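Pseudopodium-enriched atypical kinase 1 (Homo sapiens, PDB 6BHC) adopts the protein kinase fold as a dimeric pseudokinase with an unusual catalytic cleft, probably acting in signalling more as a scaffold than as an active tyrosine kinase. Local coordinates at residues G324-Q327 with L328-L332; C368-L371 with V372-N375; A79-P82 with L83-Y86; L191-L194 with K195-V199; C155-V158 with A159-V162. The protein carries 1 engineered substitution. All blocks are in the same frame, centred on the assembly; numbering follows the deposited sequence.

Interaction 1: G324-Q327 with L328-L332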
loop_
_atom_site.group_PDB
_atom_site.type_symbol
_atom_site.label_atom_id
_atom_site.label_comp_id
_atom_site.label_asym_id
_atom_site.label_seq_id
_atom_site.Cartn_x
_atom_site.Cartn_y
_atom_site.Cartn_z
ATOM N N GLY A 324 29.563 14.984 4.002
ATOM C CA GLY A 324 29.465 14.016 2.923
ATOM C C GLY A 324 29.559 14.656 1.552
ATOM O O GLY A 324 30.202 14.115 0.648
ATOM N N LEU A 325 28.924 15.818 1.376
ATOM C CA LEU A 325 29.031 16.530 0.109
ATOM C C LEU A 325 30.450 17.032 -0.132
ATOM O O LEU A 325 30.906 17.072 -1.280
ATOM C CB LEU A 325 28.039 17.693 0.074
ATOM C CG LEU A 325 26.556 17.316 0.004
ATOM C CD1 LEU A 325 25.682 18.549 0.185
ATOM C CD2 LEU A 325 26.238 16.618 -1.311
ATOM N N GLN A 326 31.158 17.414 0.933
ATOM C CA GLN A 326 32.556 17.804 0.790
ATOM C C GLN A 326 33.406 16.625 0.339
ATOM O O GLN A 326 34.218 16.747 -0.586
ATOM C CB GLN A 326 33.081 18.370 2.109
ATOM C CG GLN A 326 34.576 18.648 2.115
ATOM C CD GLN A 326 34.941 19.923 1.382
ATOM O OE1 GLN A 326 35.165 20.964 2.001
ATOM N NE2 GLN A 326 35.011 19.849 0.057
ATOM N N GLN A 327 33.231 15.469 0.984
ATOM C CA GLN A 327 33.984 14.281 0.596
ATOM C C GLN A 327 33.616 13.836 -0.814
ATOM O O GLN A 327 34.481 13.395 -1.580
ATOM C CB GLN A 327 33.739 13.157 1.604
ATOM C CG GLN A 327 34.453 11.850 1.285
ATOM C CD GLN A 327 35.962 11.941 1.440
ATOM O OE1 GLN A 327 36.486 12.886 2.033
ATOM N NE2 GLN A 327 36.668 10.951 0.906
ATOM N N LEU A 328 32.338 13.953 -1.176
ATOM C CA LEU A 328 31.907 13.576 -2.518
ATOM C C LEU A 328 32.546 14.468 -3.575
ATOM O O LEU A 328 32.983 13.984 -4.625
ATOM C CB LEU A 328 30.383 13.640 -2.613
ATOM C CG LEU A 328 29.793 13.351 -3.992
ATOM C CD1 LEU A 328 30.181 11.954 -4.440
ATOM C CD2 LEU A 328 28.281 13.519 -3.980
ATOM N N ALA A 329 32.610 15.776 -3.313
ATOM C CA ALA A 329 33.226 16.693 -4.266
ATOM C C ALA A 329 34.721 16.426 -4.406
ATOM O O ALA A 329 35.255 16.435 -5.521
ATOM C CB ALA A 329 32.976 18.138 -3.839
ATOM N N SER A 330 35.409 16.182 -3.288
ATOM C CA SER A 330 36.841 15.908 -3.343
ATOM C C SER A 330 37.136 14.671 -4.181
ATOM O O SER A 330 38.134 14.628 -4.909
ATOM C CB SER A 330 37.398 15.742 -1.928
ATOM O OG SER A 330 37.110 16.877 -1.131
ATOM N N CYS A 331 36.277 13.653 -4.092
ATOM C CA CYS A 331 36.471 12.451 -4.896
ATOM C C CYS A 331 36.182 12.716 -6.367
ATOM O O CYS A 331 36.885 12.203 -7.246
ATOM C CB CYS A 331 35.585 11.321 -4.373
ATOM S SG CYS A 331 36.007 10.744 -2.714
ATOM N N LEU A 332 35.146 13.508 -6.654
ATOM C CA LEU A 332 34.823 13.847 -8.033
ATOM C C LEU A 332 35.843 14.795 -8.651
ATOM O O LEU A 332 35.989 14.813 -9.877
ATOM C CB LEU A 332 33.426 14.468 -8.110
ATOM C CG LEU A 332 32.240 13.554 -7.793
ATOM C CD1 LEU A 332 30.958 14.363 -7.665
ATOM C CD2 LEU A 332 32.090 12.479 -8.859
#
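Ser330 and Gln326, one turn apart on helix 322-332, show how a serine inside a helix can share a carbonyl that the backbone already uses. The backbone bonds come first: Leu328 N reaches Gly324 O at 2.8 Å, Ala329 N reaches Leu325 O, and Cys331 N reaches Gln327 O, rungs of an i to i+4 ladder that Ser330 N completes by binding Gln326 O at 3.0 Å. To this the serine adds a side-chain bond. Its OG lies beside its own backbone N (chi1 -56°) and donates to the same Gln326 O at 2.9 Å. The two donors come from opposite faces of the carbonyl plane, with the hydroxyl well above it. The amide contacts are looser. Gln326 NE2 stands 3.8 Å from Ser330 OG, its amide being held instead by Ile315 N and Tyr287 OH; Gln327 bends at its second torsion to bring NE2 3.7 Å from Cys331 SG, and its OE1 accepts a weak bond from Arg309. The apolar side is carried by Leu325 and Leu328, which pack on helix 343-354, Leu328 reaching helix 277-289 as well. In the C-lobe of the kinase fold this helix, probably αH, is therefore two-sided: leucines enter the helical core, and on the polar flank the buried hydroxyl of Ser330 finds an acceptor, Gln326 O, within the helix itself.

Interaction 2: C368-L371 with V372-N375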
loop_
_atom_site.group_PDB
_atom_site.type_symbol
_atom_site.label_atom_id
_atom_site.label_comp_id
_atom_site.label_asym_id
_atom_site.label_seq_id
_atom_site.Cartn_x
_atom_site.Cartn_y
_atom_site.Cartn_z
ATOM N N CYS A 368 34.522 -3.017 14.318
ATOM C CA CYS A 368 34.406 -4.446 14.043
ATOM C C CYS A 368 35.722 -4.982 13.495
ATOM O O CYS A 368 36.220 -4.464 12.487
ATOM C CB CYS A 368 33.275 -4.713 13.055
ATOM S SG CYS A 368 31.612 -4.600 13.748
ATOM N N PRO A 369 36.315 -6.004 14.111
ATOM C CA PRO A 369 37.614 -6.500 13.639
ATOM C C PRO A 369 37.519 -7.347 12.379
ATOM O O PRO A 369 38.409 -7.291 11.523
ATOM C CB PRO A 369 38.121 -7.325 14.829
ATOM C CG PRO A 369 36.877 -7.788 15.511
ATOM C CD PRO A 369 35.874 -6.679 15.345
ATOM N N SER A 370 36.455 -8.130 12.248
ATOM C CA SER A 370 36.321 -9.089 11.160
ATOM C C SER A 370 35.379 -8.572 10.079
ATOM O O SER A 370 34.534 -7.705 10.312
ATOM C CB SER A 370 35.816 -10.434 11.686
ATOM O OG SER A 370 34.504 -10.315 12.208
ATOM N N LEU A 371 35.539 -9.130 8.875
ATOM C CA LEU A 371 34.635 -8.805 7.780
ATOM C C LEU A 371 33.256 -9.414 7.993
ATOM O O LEU A 371 32.260 -8.882 7.488
ATOM C CB LEU A 371 35.223 -9.281 6.452
ATOM C CG LEU A 371 36.528 -8.615 6.008
ATOM C CD1 LEU A 371 37.044 -9.247 4.725
ATOM C CD2 LEU A 371 36.326 -7.119 5.828
ATOM N N VAL A 372 33.178 -10.524 8.730
ATOM C CA VAL A 372 31.888 -11.155 8.996
ATOM C C VAL A 372 31.022 -10.250 9.863
ATOM O O VAL A 372 29.833 -10.050 9.586
ATOM C CB VAL A 372 32.092 -12.536 9.645
ATOM C CG1 VAL A 372 30.754 -13.140 10.039
ATOM C CG2 VAL A 372 32.838 -13.460 8.696
ATOM N N GLN A 373 31.603 -9.685 10.925
ATOM C CA GLN A 373 30.842 -8.794 11.794
ATOM C C GLN A 373 30.448 -7.507 11.082
ATOM O O GLN A 373 29.380 -6.951 11.362
ATOM C CB GLN A 373 31.640 -8.483 13.060
ATOM C CG GLN A 373 31.643 -9.617 14.071
ATOM C CD GLN A 373 32.378 -9.257 15.346
ATOM O OE1 GLN A 373 33.551 -8.889 15.317
ATOM N NE2 GLN A 373 31.685 -9.357 16.476
ATOM N N ARG A 374 31.286 -7.016 10.166
ATOM C CA ARG A 374 30.901 -5.846 9.383
ATOM C C ARG A 374 29.777 -6.185 8.413
ATOM O O ARG A 374 28.875 -5.369 8.189
ATOM C CB ARG A 374 32.108 -5.285 8.632
ATOM C CG ARG A 374 33.219 -4.800 9.541
ATOM C CD ARG A 374 33.871 -3.540 9.008
ATOM N NE ARG A 374 34.896 -3.817 8.008
ATOM C CZ ARG A 374 36.185 -3.971 8.290
ATOM N NH1 ARG A 374 36.606 -3.878 9.545
ATOM N NH2 ARG A 374 37.054 -4.218 7.322
ATOM N N ASN A 375 29.811 -7.387 7.834
ATOM C CA ASN A 375 28.743 -7.803 6.933
ATOM C C ASN A 375 27.427 -7.971 7.681
ATOM O O ASN A 375 26.360 -7.636 7.154
ATOM C CB ASN A 375 29.133 -9.102 6.228
ATOM C CG ASN A 375 28.137 -9.506 5.161
ATOM O OD1 ASN A 375 27.227 -10.298 5.411
ATOM N ND2 ASN A 375 28.304 -8.964 3.961
#
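Cys368 lies along the start of the Arg374 side chain, its CB 3.5 Å from Arg374 CG, and its SG rests 3.9 Å from Gln373 CB. The contact is the N-cap of the long helix 371-396, built where the chain turns out of helix 359-367. Ser370 is the cap. Its OG sits between the backbone N and the carbonyl carbon (chi1 65°), which turns the oxygen back to accept from Gln373 N at 3.2 Å in a nearly straight bond (163°). The first helical bonds follow: Asn375 N donates to Leu371 O at 2.9 Å, and Arg374 N makes a weak one to Ser370 O. Arg374 bends at its second and third torsions to fold back over the cap. NH1 comes to Cys368 O at 3.0 Å near the guanidinium plane, a weak bond because the angle is poor, whereas Ser370 O lies over one face of the group. Leu371 CD2 approaches the other terminal nitrogen, NH2. Were Arg374 cut back to an alanine, the Cys368 carbonyl would probably lose this donor, and the flanks of Cys368 and Leu371 their cover. Most of these residues are on the surface; one turn on, Val372 O accepts from the Thr376 hydroxyl. Gln373, extended beyond CG, crosses the proline ring at a slant, its OE1 3.2 Å from Pro369 CD.

Interaction 3: A79-P82 with L83-Y86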
loop_
_atom_site.group_PDB
_atom_site.type_symbol
_atom_site.label_atom_id
_atom_site.label_comp_id
_atom_site.label_asym_id
_atom_site.label_seq_id
_atom_site.Cartn_x
_atom_site.Cartn_y
_atom_site.Cartn_z
ATOM N N ALA A 79 -2.538 23.644 -31.254
ATOM C CA ALA A 79 -3.839 23.840 -31.886
ATOM C C ALA A 79 -4.582 22.525 -32.089
ATOM O O ALA A 79 -5.818 22.502 -32.070
ATOM C CB ALA A 79 -3.672 24.563 -33.221
ATOM N N LYS A 80 -3.859 21.427 -32.288
ATOM C CA LYS A 80 -4.481 20.129 -32.506
ATOM C C LYS A 80 -4.708 19.354 -31.213
ATOM O O LYS A 80 -5.245 18.242 -31.259
ATOM C CB LYS A 80 -3.632 19.302 -33.478
ATOM C CG LYS A 80 -3.394 20.001 -34.812
ATOM C CD LYS A 80 -2.640 19.117 -35.791
ATOM C CE LYS A 80 -2.397 19.839 -37.106
ATOM N NZ LYS A 80 -1.691 18.977 -38.092
ATOM N N ASP A 81 -4.320 19.917 -30.068
ATOM C CA ASP A 81 -4.529 19.329 -28.750
ATOM C C ASP A 81 -4.443 20.444 -27.714
ATOM O O ASP A 81 -3.436 20.559 -27.002
ATOM C CB ASP A 81 -3.499 18.234 -28.472
ATOM C CG ASP A 81 -3.777 17.480 -27.187
ATOM O OD1 ASP A 81 -4.960 17.379 -26.798
ATOM O OD2 ASP A 81 -2.812 16.983 -26.569
ATOM N N PRO A 82 -5.477 21.279 -27.595
ATOM C CA PRO A 82 -5.330 22.567 -26.904
ATOM C C PRO A 82 -5.350 22.503 -25.386
ATOM O O PRO A 82 -5.164 23.545 -24.747
ATOM C CB PRO A 82 -6.533 23.366 -27.429
ATOM C CG PRO A 82 -7.567 22.329 -27.695
ATOM C CD PRO A 82 -6.825 21.105 -28.168
ATOM N N LEU A 83 -5.561 21.338 -24.777
ATOM C CA LEU A 83 -5.711 21.254 -23.331
ATOM C C LEU A 83 -4.560 20.541 -22.635
ATOM O O LEU A 83 -4.554 20.468 -21.402
ATOM C CB LEU A 83 -7.033 20.563 -22.977
ATOM C CG LEU A 83 -8.291 21.239 -23.526
ATOM C CD1 LEU A 83 -9.544 20.571 -22.981
ATOM C CD2 LEU A 83 -8.285 22.728 -23.209
ATOM N N ASN A 84 -3.588 20.022 -23.377
ATOM C CA ASN A 84 -2.451 19.332 -22.785
ATOM C C ASN A 84 -1.242 20.256 -22.694
ATOM O O ASN A 84 -1.143 21.266 -23.394
ATOM C CB ASN A 84 -2.099 18.076 -23.586
ATOM C CG ASN A 84 -2.944 16.881 -23.190
ATOM O OD1 ASN A 84 -3.121 16.599 -22.005
ATOM N ND2 ASN A 84 -3.480 16.178 -24.182
ATOM N N ASN A 85 -0.317 19.890 -21.810
ATOM C CA ASN A 85 0.849 20.717 -21.540
ATOM C C ASN A 85 1.868 20.586 -22.663
ATOM O O ASN A 85 2.269 19.476 -23.028
ATOM C CB ASN A 85 1.483 20.328 -20.206
ATOM C CG ASN A 85 0.572 20.601 -19.029
ATOM O OD1 ASN A 85 -0.239 21.525 -19.060
ATOM N ND2 ASN A 85 0.698 19.795 -17.982
ATOM N N TYR A 86 2.281 21.724 -23.212
ATOM C CA TYR A 86 3.339 21.774 -24.208
ATOM C C TYR A 86 4.211 22.987 -23.936
ATOM O O TYR A 86 3.718 24.031 -23.504
ATOM C CB TYR A 86 2.780 21.843 -25.637
ATOM C CG TYR A 86 2.140 20.561 -26.123
ATOM C CD1 TYR A 86 2.910 19.542 -26.673
ATOM C CD2 TYR A 86 0.766 20.375 -26.048
ATOM C CE1 TYR A 86 2.327 18.371 -27.125
ATOM C CE2 TYR A 86 0.176 19.208 -26.498
ATOM C CZ TYR A 86 0.960 18.210 -27.035
ATOM O OH TYR A 86 0.374 17.048 -27.484
HETATM O O HOH W 1 -6.463 18.977 -25.659
HETATM O O HOH W 2 -2.078 22.129 -25.616
#
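Asp81 reaches across a type I β-turn to Asn84, and its carboxylate gathers most of the polar contacts of the corner. The residue extends with CG anti to the backbone N (chi1 -173°), which sends OD2 over the turn. Asn84 ND2 donates to this oxygen at 2.6 Å along an almost straight line (170°), meeting the syn lone pair of OD2; the oxygen lies in the asparagine's amide plane, although the carboxylate and amide planes are 65° apart. Tyr86 meets the same OD2 with its OH at 3.3 Å, a weak bond made near the plane of the ring. The other carboxylate oxygen works through solvent: one water donates to Asp81 OD1 and accepts from Leu83 N at 2.7 Å. A second water bridges two carbonyls, donating to Asp81 O and to Asn84 O at 2.6 Å.

Pro82 and Leu83 form the outer bend. Their side chains are only loosely apposed, Pro82 CG lying 4.4 Å from Leu83 CG, and Pro82 O is taken by Ser77 OG. The corner links strands 71-78 and 85-91, consistent with the β2-β3 connection of a kinase N-lobe. Tyr86 roots it in the sheet through a backbone bond to Ala76 and through packing on Cys121 and Arg151. The chemistry implies a turn closed by one acidic side chain and two bridging waters: the charge of Asp81 is probably eased by the amide and hydroxyl donors around it.

Interaction 4: L191-L194 with K195-V199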
loop_
_atom_site.group_PDB
_atom_site.type_symbol
_atom_site.label_atom_id
_atom_site.label_comp_id
_atom_site.label_asym_id
_atom_site.label_seq_id
_atom_site.Cartn_x
_atom_site.Cartn_y
_atom_site.Cartn_z
ATOM N N LEU A 191 23.083 10.793 -15.652
ATOM C CA LEU A 191 24.437 10.575 -16.150
ATOM C C LEU A 191 24.765 9.090 -16.223
ATOM O O LEU A 191 25.476 8.651 -17.133
ATOM C CB LEU A 191 25.449 11.306 -15.267
ATOM C CG LEU A 191 25.396 12.835 -15.297
ATOM C CD1 LEU A 191 26.421 13.422 -14.340
ATOM C CD2 LEU A 191 25.617 13.353 -16.712
ATOM N N GLU A 192 24.256 8.302 -15.273
ATOM C CA GLU A 192 24.435 6.855 -15.332
ATOM C C GLU A 192 23.747 6.266 -16.557
ATOM O O GLU A 192 24.184 5.237 -17.084
ATOM C CB GLU A 192 23.897 6.219 -14.050
ATOM C CG GLU A 192 24.224 4.746 -13.875
ATOM C CD GLU A 192 23.626 4.167 -12.603
ATOM O OE1 GLU A 192 22.550 4.643 -12.180
ATOM O OE2 GLU A 192 24.234 3.242 -12.026
ATOM N N HIS A 193 22.676 6.910 -17.028
ATOM C CA HIS A 193 21.990 6.472 -18.237
ATOM C C HIS A 193 22.840 6.672 -19.485
ATOM O O HIS A 193 22.641 5.962 -20.476
ATOM C CB HIS A 193 20.664 7.228 -18.377
ATOM C CG HIS A 193 19.778 6.714 -19.468
ATOM N ND1 HIS A 193 19.102 5.517 -19.376
ATOM C CD2 HIS A 193 19.444 7.245 -20.668
ATOM C CE1 HIS A 193 18.395 5.328 -20.477
ATOM N NE2 HIS A 193 18.584 6.363 -21.275
ATOM N N LEU A 194 23.789 7.611 -19.457
ATOM C CA LEU A 194 24.617 7.880 -20.625
ATOM C C LEU A 194 25.766 6.894 -20.782
ATOM O O LEU A 194 26.297 6.756 -21.890
ATOM C CB LEU A 194 25.188 9.299 -20.556
ATOM C CG LEU A 194 24.213 10.462 -20.369
ATOM C CD1 LEU A 194 24.960 11.792 -20.365
ATOM C CD2 LEU A 194 23.142 10.451 -21.444
ATOM N N LYS A 195 26.157 6.211 -19.707
ATOM C CA LYS A 195 27.354 5.372 -19.753
ATOM C C LYS A 195 27.252 4.221 -20.745
ATOM O O LYS A 195 28.217 4.006 -21.500
ATOM C CB LYS A 195 27.681 4.869 -18.343
ATOM C CG LYS A 195 27.831 5.979 -17.320
ATOM C CD LYS A 195 28.882 6.988 -17.750
ATOM C CE LYS A 195 29.009 8.119 -16.741
ATOM N NZ LYS A 195 30.037 9.119 -17.150
ATOM N N PRO A 196 26.163 3.445 -20.807
ATOM C CA PRO A 196 26.114 2.358 -21.801
ATOM C C PRO A 196 26.131 2.848 -23.239
ATOM O O PRO A 196 26.448 2.065 -24.143
ATOM C CB PRO A 196 24.801 1.633 -21.469
ATOM C CG PRO A 196 24.517 1.993 -20.056
ATOM C CD PRO A 196 24.983 3.408 -19.924
ATOM N N TYR A 197 25.800 4.115 -23.483
ATOM C CA TYR A 197 25.930 4.708 -24.806
ATOM C C TYR A 197 27.312 5.294 -25.057
ATOM O O TYR A 197 27.597 5.697 -26.189
ATOM C CB TYR A 197 24.879 5.808 -25.007
ATOM C CG TYR A 197 23.450 5.317 -25.011
ATOM C CD1 TYR A 197 22.883 4.780 -26.160
ATOM C CD2 TYR A 197 22.663 5.401 -23.870
ATOM C CE1 TYR A 197 21.576 4.331 -26.170
ATOM C CE2 TYR A 197 21.354 4.959 -23.870
ATOM C CZ TYR A 197 20.817 4.424 -25.022
ATOM O OH TYR A 197 19.514 3.979 -25.028
ATOM N N HIS A 198 28.169 5.346 -24.032
ATOM C CA HIS A 198 29.477 5.997 -24.115
ATOM C C HIS A 198 29.330 7.459 -24.532
ATOM O O HIS A 198 30.029 7.955 -25.417
ATOM C CB HIS A 198 30.419 5.247 -25.061
ATOM C CG HIS A 198 30.724 3.851 -24.622
ATOM N ND1 HIS A 198 29.956 2.770 -24.995
ATOM C CD2 HIS A 198 31.708 3.360 -23.833
ATOM C CE1 HIS A 198 30.457 1.672 -24.459
ATOM N NE2 HIS A 198 31.521 2.002 -23.749
ATOM N N VAL A 199 28.398 8.149 -23.882
ATOM C CA VAL A 199 28.112 9.552 -24.150
ATOM C C VAL A 199 28.509 10.366 -22.927
ATOM O O VAL A 199 28.171 10.000 -21.794
ATOM C CB VAL A 199 26.630 9.764 -24.503
ATOM C CG1 VAL A 199 26.293 11.245 -24.544
ATOM C CG2 VAL A 199 26.310 9.110 -25.838
#
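Leu194 and Val199 make the tight part of this helix end, a Schellman motif that ends helix 173-194. Val199 N donates to Leu194 O at 3.2 Å, approaching from above the carbonyl plane, and His198 N to Lys195 O at 2.9 Å, with His198, at positive phi, as the C-prime residue. Tyr197 N adds a weak bond to Leu194 O. The hydrophobic closure usual beside such a motif is formed by Leu194 CB and Val199 CB, 4.2 Å apart.

The other sides are looser. His193 and Tyr197 meet obliquely, ring centroids 5.8 Å apart and planes at 57°, while His193 O lies at the edge of the tyrosine ring, 3.4 Å from CD2. Both rings have firmer polar partners on Ala112: His193 NE2 binds its O, Tyr197 OH its N. Pro196 and His198 face solvent. Lys195 bends at its second torsion (chi2 -56°) and folds back along the last turn of the helix, its CG 3.6 Å from Leu191 O, to reach Glu279 in a salt bridge. A methionine in its place would probably leave Glu279 without its charged mate.

This turn leads from what is probably αE into strand 199-200, just ahead of the catalytic-loop region of the fold. Leu191 and Lys195 pack against Ile343 of helix 343-354, Leu191 also touches helix 277-289, and Leu194 and Tyr197 rest on Leu111.

Interaction 5: C155-V158 with A159-V162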
loop_
_atom_site.group_PDB
_atom_site.type_symbol
_atom_site.label_atom_id
_atom_site.label_comp_id
_atom_site.label_asym_id
_atom_site.label_seq_id
_atom_site.Cartn_x
_atom_site.Cartn_y
_atom_site.Cartn_z
ATOM N N CYS A 155 9.807 25.023 -15.392
ATOM C CA CYS A 155 9.412 26.216 -14.657
ATOM C C CYS A 155 10.594 27.101 -14.290
ATOM O O CYS A 155 10.407 28.308 -14.102
ATOM C CB CYS A 155 8.659 25.826 -13.381
ATOM S SG CYS A 155 7.300 24.672 -13.658
ATOM N N LEU A 156 11.789 26.527 -14.194
ATOM C CA LEU A 156 13.012 27.247 -13.857
ATOM C C LEU A 156 14.174 26.275 -14.018
ATOM O O LEU A 156 13.980 25.078 -14.243
ATOM C CB LEU A 156 12.969 27.819 -12.435
ATOM C CG LEU A 156 13.077 26.845 -11.258
ATOM C CD1 LEU A 156 13.504 27.587 -10.002
ATOM C CD2 LEU A 156 11.767 26.108 -11.015
ATOM N N THR A 157 15.386 26.807 -13.909
ATOM C CA THR A 157 16.592 25.994 -13.903
ATOM C C THR A 157 17.118 25.853 -12.482
ATOM O O THR A 157 16.677 26.538 -11.556
ATOM C CB THR A 157 17.674 26.602 -14.799
ATOM O OG1 THR A 157 17.994 27.917 -14.331
ATOM C CG2 THR A 157 17.207 26.676 -16.243
ATOM N N VAL A 158 18.084 24.948 -12.313
ATOM C CA VAL A 158 18.732 24.836 -11.014
ATOM C C VAL A 158 19.507 26.110 -10.697
ATOM O O VAL A 158 19.560 26.538 -9.537
ATOM C CB VAL A 158 19.628 23.583 -10.965
ATOM C CG1 VAL A 158 20.380 23.516 -9.644
ATOM C CG2 VAL A 158 18.787 22.332 -11.152
ATOM N N ALA A 159 20.093 26.751 -11.714
ATOM C CA ALA A 159 20.749 28.036 -11.498
ATOM C C ALA A 159 19.781 29.061 -10.919
ATOM O O ALA A 159 20.135 29.810 -10.002
ATOM C CB ALA A 159 21.355 28.548 -12.804
ATOM N N ASP A 160 18.550 29.105 -11.437
ATOM C CA ASP A 160 17.550 30.014 -10.884
ATOM C C ASP A 160 17.182 29.622 -9.461
ATOM O O ASP A 160 17.002 30.486 -8.595
ATOM C CB ASP A 160 16.301 30.029 -11.767
ATOM C CG ASP A 160 16.591 30.460 -13.191
ATOM O OD1 ASP A 160 17.458 31.337 -13.391
ATOM O OD2 ASP A 160 15.945 29.917 -14.113
ATOM N N PHE A 161 17.058 28.318 -9.203
ATOM C CA PHE A 161 16.729 27.848 -7.862
ATOM C C PHE A 161 17.834 28.195 -6.873
ATOM O O PHE A 161 17.563 28.678 -5.767
ATOM C CB PHE A 161 16.475 26.341 -7.895
ATOM C CG PHE A 161 16.400 25.705 -6.538
ATOM C CD1 PHE A 161 15.262 25.834 -5.760
ATOM C CD2 PHE A 161 17.464 24.967 -6.045
ATOM C CE1 PHE A 161 15.190 25.246 -4.512
ATOM C CE2 PHE A 161 17.398 24.376 -4.799
ATOM C CZ PHE A 161 16.260 24.516 -4.032
ATOM N N VAL A 162 19.090 27.959 -7.259
ATOM C CA VAL A 162 20.212 28.275 -6.379
ATOM C C VAL A 162 20.291 29.778 -6.131
ATOM O O VAL A 162 20.555 30.223 -5.007
ATOM C CB VAL A 162 21.522 27.720 -6.971
ATOM C CG1 VAL A 162 22.724 28.235 -6.198
ATOM C CG2 VAL A 162 21.501 26.197 -6.965
#
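A capping box formed by Thr157 and Asp160 opens helix 158-163, a short helix probably equivalent to αD, which follows the hinge in a protein kinase. The box has two halves. In one, Thr157 OG1 accepts from Asp160 N at 3.2 Å (158°); in the other, Asp160 OD2 accepts from Thr157 N, also at 3.2 Å and straighter still (166°), the amide coming to the anti side of that oxygen and out of the carboxylate plane. The hydroxyl sits between the backbone N and carbonyl carbon of its own residue (chi1 59°), and this rotation lets it face the first turn. A weak bond from Thr157 OG1 to Asp160 OD2, 2.9 Å long, joins the halves, so two bonds from the threonine converge on OD2. The second carboxylate oxygen is engaged separately, in a salt bridge to Arg163.

Helical bonding begins at once, with Phe161 N donating to Thr157 O at 3.0 Å. Around the polar box lies an apolar seam. Leu156 reaches across to the helix, its CD1 3.8 Å from Phe161 CB, and both residues also touch Leu211 of strand 209-212. Val158 rests on Leu209 of the same strand, while Val162 packs on Tyr176 of helix 173-194. Here the chain passes from the short, weakly bonded strand 156-157, outermost in its small sheet within this chain, into a helix over the top of the C-lobe. Deeper in, Val158 CG1 approaches Val162 CG2 to 4.0 Å, and Val162 N bonds to Val158 O at 2.7 Å.

All five contacts are local, and their chemistry follows their position. Interaction 1 is the buried one, wholly inside a helix; interactions 2 and 3 lie on the surface, on opposite sides of the chain's centre with their own centres about 59 Å apart; interactions 4 and 5 are partly buried. Helix starts at 368-375 and 155-162 both use a hydroxyl N-cap, but the second adds a reciprocal carboxylate. Interaction 4 is the counterpart at a helix end, made by backbone bonds and a hydrophobic closure, and the turn of interaction 3 combines a carboxylate-amide bond with two bridging waters. Helix 173-194 connects several sites: it contains the start of interaction 4 and packs against residues of interactions 1 and 5.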